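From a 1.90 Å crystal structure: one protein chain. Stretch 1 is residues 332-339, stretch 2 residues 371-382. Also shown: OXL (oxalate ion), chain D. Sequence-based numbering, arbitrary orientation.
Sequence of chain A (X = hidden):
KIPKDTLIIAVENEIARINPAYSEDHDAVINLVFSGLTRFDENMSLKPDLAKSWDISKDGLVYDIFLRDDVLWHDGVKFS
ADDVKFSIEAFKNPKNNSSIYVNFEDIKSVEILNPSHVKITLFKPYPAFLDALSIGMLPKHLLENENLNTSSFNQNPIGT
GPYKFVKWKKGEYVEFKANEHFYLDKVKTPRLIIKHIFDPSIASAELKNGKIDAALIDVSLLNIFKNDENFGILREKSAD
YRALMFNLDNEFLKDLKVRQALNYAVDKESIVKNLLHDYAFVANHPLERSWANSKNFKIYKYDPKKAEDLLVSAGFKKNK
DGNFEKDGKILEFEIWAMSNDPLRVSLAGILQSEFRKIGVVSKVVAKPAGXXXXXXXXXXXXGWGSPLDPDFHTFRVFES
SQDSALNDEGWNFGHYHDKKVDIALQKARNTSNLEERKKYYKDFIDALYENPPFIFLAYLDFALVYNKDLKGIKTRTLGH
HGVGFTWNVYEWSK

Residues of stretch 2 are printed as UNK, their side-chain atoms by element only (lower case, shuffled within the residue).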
ATOM      1  N   GLU A 332      19.191   7.618  22.877  1.00 36.95           N
ATOM      2  CA  GLU A 332      19.358   8.149  21.518  1.00 37.78           C
ATOM      3  C   GLU A 332      19.215   7.065  20.461  1.00 34.92           C
ATOM      4  O   GLU A 332      19.391   5.886  20.751  1.00 34.31           O
ATOM      5  CB  GLU A 332      20.726   8.831  21.336  1.00 39.59           C
ATOM      6  CG  GLU A 332      21.905   7.895  21.119  1.00 43.90           C
ATOM      7  CD  GLU A 332      23.236   8.647  21.069  1.00 50.68           C
ATOM      8  OE1 GLU A 332      23.245   9.810  20.601  1.00 51.65           O
ATOM      9  OE2 GLU A 332      24.268   8.076  21.509  1.00 53.57           O
ATOM     10  N   PHE A 333      18.906   7.469  19.232  1.00 33.05           N
ATOM     11  CA  PHE A 333      18.673   6.504  18.164  1.00 32.77           C
ATOM     12  C   PHE A 333      18.566   7.230  16.821  1.00 36.47           C
ATOM     13  O   PHE A 333      18.502   8.466  16.783  1.00 35.28           O
ATOM     14  CB  PHE A 333      17.409   5.664  18.441  1.00 30.62           C
ATOM     15  CG  PHE A 333      16.164   6.482  18.613  1.00 30.90           C
ATOM     16  CD1 PHE A 333      15.384   6.790  17.520  1.00 30.07           C
ATOM     17  CD2 PHE A 333      15.787   6.971  19.865  1.00 32.04           C
ATOM     18  CE1 PHE A 333      14.235   7.568  17.670  1.00 32.84           C
ATOM     19  CE2 PHE A 333      14.643   7.753  20.035  1.00 32.64           C
ATOM     20  CZ  PHE A 333      13.862   8.063  18.924  1.00 31.18           C
ATOM     21  N   GLU A 334      18.586   6.488  15.717  1.00 36.50           N
ATOM     22  CA  GLU A 334      18.515   7.155  14.414  1.00 35.63           C
ATOM     23  C   GLU A 334      17.112   7.158  13.862  1.00 33.47           C
ATOM     24  O   GLU A 334      16.344   6.228  14.109  1.00 30.52           O
ATOM     25  CB  GLU A 334      19.447   6.498  13.420  1.00 36.95           C
ATOM     26  CG  GLU A 334      20.883   6.586  13.834  1.00 38.92           C
ATOM     27  CD  GLU A 334      21.787   5.771  12.955  1.00 40.35           C
ATOM     28  OE1 GLU A 334      22.999   6.055  12.999  1.00 38.94           O
ATOM     29  OE2 GLU A 334      21.285   4.838  12.247  1.00 38.80           O
ATOM     30  N   ILE A 335      16.770   8.217  13.131  1.00 31.99           N
ATOM     31  CA  ILE A 335      15.485   8.273  12.425  1.00 33.40           C
ATOM     32  C   ILE A 335      15.777   8.319  10.926  1.00 34.80           C
ATOM     33  O   ILE A 335      16.388   9.278  10.458  1.00 34.72           O
ATOM     34  CB  ILE A 335      14.676   9.518  12.831  1.00 37.34           C
ATOM     35  CG1 ILE A 335      14.427   9.543  14.343  1.00 34.08           C
ATOM     36  CG2 ILE A 335      13.377   9.579  12.081  1.00 38.82           C
ATOM     37  CD1 ILE A 335      14.050  10.961  14.851  1.00 36.06           C
ATOM     38  N   TRP A 336      15.365   7.298  10.173  1.00 30.56           N
ATOM     39  CA  TRP A 336      15.692   7.239   8.757  1.00 32.79           C
ATOM     40  C   TRP A 336      14.508   7.664   7.875  1.00 34.25           C
ATOM     41  O   TRP A 336      13.356   7.304   8.155  1.00 37.62           O
ATOM     42  CB  TRP A 336      16.139   5.819   8.383  1.00 32.42           C
ATOM     43  CG  TRP A 336      17.552   5.484   8.855  1.00 32.17           C
ATOM     44  CD1 TRP A 336      18.008   5.424  10.159  1.00 31.46           C
ATOM     45  CD2 TRP A 336      18.670   5.158   8.028  1.00 33.83           C
ATOM     46  NE1 TRP A 336      19.347   5.092  10.180  1.00 29.95           N
ATOM     47  CE2 TRP A 336      19.775   4.922   8.888  1.00 34.60           C
ATOM     48  CE3 TRP A 336      18.854   5.060   6.641  1.00 35.46           C
ATOM     49  CZ2 TRP A 336      21.034   4.579   8.403  1.00 38.67           C
ATOM     50  CZ3 TRP A 336      20.122   4.726   6.157  1.00 35.74           C
ATOM     51  CH2 TRP A 336      21.186   4.484   7.043  1.00 38.19           C
ATOM     52  N   ALA A 337      14.781   8.436   6.821  1.00 31.40           N
ATOM     53  CA  ALA A 337      13.717   8.877   5.911  1.00 31.12           C
ATOM     54  C   ALA A 337      14.167   8.682   4.488  1.00 32.42           C
ATOM     55  O   ALA A 337      15.357   8.827   4.184  1.00 32.28           O
ATOM     56  CB  ALA A 337      13.336  10.393   6.143  1.00 27.79           C
ATOM     57  N   MET A 338      13.206   8.352   3.616  1.00 33.83           N
ATOM     58  CA  MET A 338      13.453   8.363   2.181  1.00 29.87           C
ATOM     59  C   MET A 338      13.815   9.775   1.717  1.00 31.73           C
ATOM     60  O   MET A 338      12.958  10.653   1.783  1.00 31.75           O
ATOM     61  CB  MET A 338      12.205   7.892   1.432  1.00 27.72           C
ATOM     62  CG  MET A 338      11.725   6.473   1.790  1.00 25.62           C
ATOM     63  SD  MET A 338      10.219   6.215   0.884  1.00 31.34           S
ATOM     64  CE  MET A 338       9.778   4.506   1.281  1.00 28.61           C
ATOM     65  N   SER A 339      15.047   9.993   1.246  1.00 32.49           N
ATOM     66  CA  SER A 339      15.523  11.344   0.917  1.00 36.11           C
ATOM     67  C   SER A 339      14.853  11.927  -0.320  1.00 35.75           C
ATOM     68  O   SER A 339      14.878  13.142  -0.506  1.00 34.37           O
ATOM     69  CB  SER A 339      17.048  11.362   0.760  1.00 39.78           C
ATOM     70  OG  SER A 339      17.467  10.491  -0.270  1.00 39.51           O
ATOM     71  N   UNK A 371      17.597   2.139  -1.196  1.00 36.68           N
ATOM     72  CA  UNK A 371      19.066   2.038  -1.118  1.00 36.79           C
ATOM     73  C   UNK A 371      19.570   1.453   0.229  1.00 41.60           C
ATOM     74  O   UNK A 371      20.770   1.204   0.379  1.00 41.19           O
ATOM     75  o   UNK A 371      19.551   4.266  -0.258  1.00 41.25           O
ATOM     76  c   UNK A 371      19.717   3.402  -1.367  1.00 41.06           C
ATOM     77  N   UNK A 372      18.656   1.226   1.176  1.00 39.39           N
ATOM     78  CA  UNK A 372      18.988   0.652   2.485  1.00 38.78           C
ATOM     79  C   UNK A 372      17.829  -0.216   2.938  1.00 38.29           C
ATOM     80  O   UNK A 372      16.704  -0.105   2.435  1.00 38.03           O
ATOM     81  c   UNK A 372      16.870   4.672   3.242  1.00 33.19           C
ATOM     82  c   UNK A 372      16.029   4.468   4.325  1.00 31.16           C
ATOM     83  c   UNK A 372      17.333   2.507   4.917  1.00 31.94           C
ATOM     84  c   UNK A 372      19.314   1.750   3.549  1.00 34.88           C
ATOM     85  c   UNK A 372      18.173   2.700   3.828  1.00 35.58           C
ATOM     86  c   UNK A 372      16.258   3.384   5.170  1.00 30.30           C
ATOM     87  c   UNK A 372      17.932   3.790   2.995  1.00 36.85           C
ATOM     88  N   UNK A 373      18.113  -1.086   3.898  1.00 37.23           N
ATOM     89  CA  UNK A 373      17.133  -2.052   4.400  1.00 34.77           C
ATOM     90  C   UNK A 373      16.318  -1.412   5.516  1.00 35.12           C
ATOM     91  O   UNK A 373      16.846  -1.127   6.602  1.00 36.34           O
ATOM     92  c   UNK A 373      16.932  -4.429   5.294  1.00 33.44           C
ATOM     93  c   UNK A 373      17.866  -3.314   4.888  1.00 33.94           C
ATOM     94  o   UNK A 373      15.794  -4.168   5.650  1.00 32.14           O
ATOM     95  o   UNK A 373      17.357  -5.579   5.322  1.00 37.13           O
ATOM     96  N   UNK A 374      15.036  -1.198   5.248  1.00 29.78           N
ATOM     97  CA  UNK A 374      14.176  -0.482   6.168  1.00 30.37           C
ATOM     98  C   UNK A 374      13.956  -1.215   7.497  1.00 32.12           C
ATOM     99  O   UNK A 374      13.511  -0.603   8.456  1.00 34.82           O
ATOM    100  c   UNK A 374      12.814  -0.200   5.538  1.00 28.84           C
ATOM    101  c   UNK A 374      12.874   1.807   1.710  1.00 36.33           C
ATOM    102  c   UNK A 374      12.839   0.525   4.194  1.00 33.35           C
ATOM    103  c   UNK A 374      11.788   1.026   2.055  1.00 33.82           C
ATOM    104  o   UNK A 374      12.910   2.457   0.470  1.00 38.98           O
ATOM    105  c   UNK A 374      13.924   1.312   3.814  1.00 34.17           C
ATOM    106  c   UNK A 374      11.768   0.393   3.298  1.00 32.61           C
ATOM    107  c   UNK A 374      13.957   1.935   2.597  1.00 33.60           C
ATOM    108  N   UNK A 375      14.204  -2.522   7.529  1.00 30.74           N
ATOM    109  CA  UNK A 375      13.968  -3.319   8.719  1.00 30.36           C
ATOM    110  C   UNK A 375      15.241  -3.373   9.575  1.00 30.64           C
ATOM    111  O   UNK A 375      15.251  -4.061  10.598  1.00 27.19           O
ATOM    112  o   UNK A 375      14.627  -5.507   7.864  1.00 29.83           O
ATOM    113  c   UNK A 375      13.526  -4.769   8.363  1.00 28.24           C
ATOM    114  N   UNK A 376      16.321  -2.723   9.136  1.00 33.52           N
ATOM    115  CA  UNK A 376      17.583  -2.783   9.880  1.00 37.36           C
ATOM    116  C   UNK A 376      17.998  -1.419  10.482  1.00 33.72           C
ATOM    117  O   UNK A 376      19.156  -1.258  10.862  1.00 32.79           O
ATOM    118  c   UNK A 376      18.800  -5.769   9.329  1.00 51.35           C
ATOM    119  c   UNK A 376      18.515  -4.645   8.370  1.00 47.19           C
ATOM    120  n   UNK A 376      19.967  -7.417   7.755  1.00 60.11           N
ATOM    121  c   UNK A 376      18.729  -3.282   9.007  1.00 41.11           C
ATOM    122  c   UNK A 376      18.753  -7.138   8.608  1.00 56.51           C
ATOM    123  N   UNK A 377      17.050  -0.473  10.546  1.00 28.19           N
ATOM    124  CA  UNK A 377      17.317   0.866  11.116  1.00 28.73           C
ATOM    125  C   UNK A 377      16.547   1.054  12.405  1.00 27.23           C
ATOM    126  O   UNK A 377      15.532   0.398  12.619  1.00 25.70           O
ATOM    127  c   UNK A 377      17.778   1.861   8.862  1.00 32.82           C
ATOM    128  c   UNK A 377      15.464   1.905   9.777  1.00 31.10           C
ATOM    129  c   UNK A 377      16.929   1.987  10.117  1.00 31.52           C
ATOM    130  N   UNK A 378      17.021   1.949  13.299  1.00 31.26           N
ATOM    131  CA  UNK A 378      16.375   2.098  14.592  1.00 25.53           C
ATOM    132  C   UNK A 378      14.941   2.521  14.480  1.00 25.73           C
ATOM    133  O   UNK A 378      14.086   2.113  15.271  1.00 25.76           O
ATOM    134  o   UNK A 378      19.365   3.860  15.916  1.00 31.21           O
ATOM    135  c   UNK A 378      18.580   2.873  15.766  1.00 30.46           C
ATOM    136  o   UNK A 378      18.978   1.673  15.838  1.00 30.16           O
ATOM    137  c   UNK A 378      17.088   3.167  15.503  1.00 25.02           C
ATOM    138  N   UNK A 379      14.683   3.438  13.549  1.00 25.72           N
ATOM    139  CA  UNK A 379      13.330   3.862  13.282  1.00 26.31           C
ATOM    140  C   UNK A 379      13.272   4.414  11.855  1.00 24.61           C
ATOM    141  O   UNK A 379      14.320   4.749  11.248  1.00 27.55           O
ATOM    142  c   UNK A 379      12.858   4.889  14.312  1.00 28.29           C
ATOM    143  o   UNK A 379      13.575   6.120  14.234  1.00 29.59           O
ATOM    144  N   UNK A 380      12.073   4.481  11.320  1.00 26.79           N
ATOM    145  CA  UNK A 380      11.886   4.707   9.885  1.00 29.08           C
ATOM    146  C   UNK A 380      10.581   5.461   9.658  1.00 26.73           C
ATOM    147  O   UNK A 380       9.566   5.107  10.259  1.00 27.91           O
ATOM    148  c   UNK A 380      12.761   3.853   6.846  1.00 31.02           C
ATOM    149  c   UNK A 380      10.484   3.113   7.046  1.00 30.91           C
ATOM    150  c   UNK A 380      12.602   3.943   5.458  1.00 34.30           C
ATOM    151  c   UNK A 380      11.869   3.328   9.135  1.00 28.98           C
ATOM    152  c   UNK A 380      11.368   3.631   4.866  1.00 32.05           C
ATOM    153  c   UNK A 380      10.321   3.196   5.647  1.00 33.18           C
ATOM    154  c   UNK A 380      11.702   3.442   7.644  1.00 29.67           C
ATOM    155  N   UNK A 381      10.609   6.510   8.817  1.00 25.71           N
ATOM    156  CA  UNK A 381       9.418   7.291   8.518  1.00 25.54           C
ATOM    157  C   UNK A 381       8.636   6.481   7.468  1.00 27.57           C
ATOM    158  O   UNK A 381       8.899   6.630   6.285  1.00 28.64           O
ATOM    159  c   UNK A 381       8.746  10.002   9.837  1.00 29.75           C
ATOM    160  c   UNK A 381       9.784   8.687   7.971  1.00 29.26           C
ATOM    161  c   UNK A 381       8.780   9.794   8.340  1.00 31.35           C
ATOM    162  c   UNK A 381       7.383   9.449   7.885  1.00 31.67           C
ATOM    163  N   UNK A 382       7.720   5.650   7.948  1.00 23.46           N
ATOM    164  CA  UNK A 382       7.049   4.565   7.186  1.00 21.96           C
ATOM    165  C   UNK A 382       5.651   4.994   6.727  1.00 25.42           C
ATOM    166  O   UNK A 382       5.148   6.026   7.177  1.00 27.44           O
ATOM    167  c   UNK A 382       5.707   3.491   9.067  1.00 26.72           C
ATOM    168  c   UNK A 382       6.937   3.305   8.099  1.00 20.31           C
ATOM    169  c   UNK A 382       6.702   1.997   7.279  1.00 21.54           C
ATOM    170  c   UNK A 382       6.974   0.749   8.114  1.00 23.14           C
TER
HETATM  171  C1  OXL D 502       6.729   2.777   3.004  1.00 25.78           C
HETATM  172  C2  OXL D 502       6.617   1.261   2.895  1.00 32.00           C
HETATM  173  O1  OXL D 502       7.129   3.402   4.075  1.00 25.19           O
HETATM  174  O2  OXL D 502       7.404   0.600   3.597  1.00 35.76           O
HETATM  175  O3  OXL D 502       6.452   3.409   1.964  1.00 21.77           O
HETATM  176  O4  OXL D 502       5.873   0.684   2.018  1.00 26.96           O
HETATM  177  O   HOH W   1      20.050   2.551  12.590  1.00 31.93           O

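Position 371 carries one carbon and one oxygen, clear of stretch 1: this is Ser-371, whose hydroxyl is hydrogen-bonded elsewhere in the structure. Position 372 has one carbon, then a six-carbon ring without a heteroatom that lies against the indole of Trp-336, hence Phe-372. Its CE2 comes within 3.4 Å of CE3 of Trp-336, and the rings meet obliquely, with planes at 48°; a flat, apolar group suits the flank of an indole.

At 373, two carbons end in two oxygens, remote from stretch 1: a short carboxylate, Asp-373. Position 374 adds one oxygen to a six-carbon ring, whose far end reaches Met-338; this is Tyr-374, with OH 3.8 Å from CE of Met-338. One carbon and one oxygen at 375, away from stretch 1, give Ser-375, whose N and OG both donate to OD1 of Asp-373, at 3.0 and 2.8 Å, bracing the turn. At 376, four carbons in a row end in a nitrogen, well clear of stretch 1: Lys-376, whose exposed charged end suits solvent.

The side chain at 377 is three carbons forked at the first, one lying over the Trp-336 ring, so Val-377. Its CG1 sits 3.5 Å from the centroid of the five-membered ring of Trp-336, almost on the ring normal, a CH-pi contact that a compact branched residue makes readily. Position 378 again shows two carbons and two oxygens, one of them close to the backbone of stretch 1: Asp-378 OD2 accepts from N of Glu-334 at 2.7 Å, a short arm just long enough to serve a main-chain donor. At 379, one carbon bears one oxygen beside the carbonyl of Glu-334: Ser-379, whose short hydroxyl suits a main-chain acceptor, OG donating to O of Glu-334 at 2.8 Å.

At 380, a six-carbon ring on one carbon reaches Met-338, although the CA-to-CB bond points away from stretch 1. This is Phe-380, its CZ 4.0 Å from CE of Met-338. At 381, four carbons fork at the second, and CB lies 4.3 Å from CB of Ala-337: Leu-381. The four carbons at 382 fork at the first, one arm two carbons long, and miss stretch 1: Ile-382. Apolar side chains suit these three buried positions.

The contact joins two strands running in broadly the same direction. N of Trp-336 donates to O of Ser-379 at 3.0 Å, and O of Trp-336 accepts from N of Leu-381 at 2.9 Å. Asp-378 and Ser-379 extend this polar seam with side chains, while Phe-372 and Val-377 pack against the indole.

Stretch 2 (371-382) SFDYSKVDSFLI
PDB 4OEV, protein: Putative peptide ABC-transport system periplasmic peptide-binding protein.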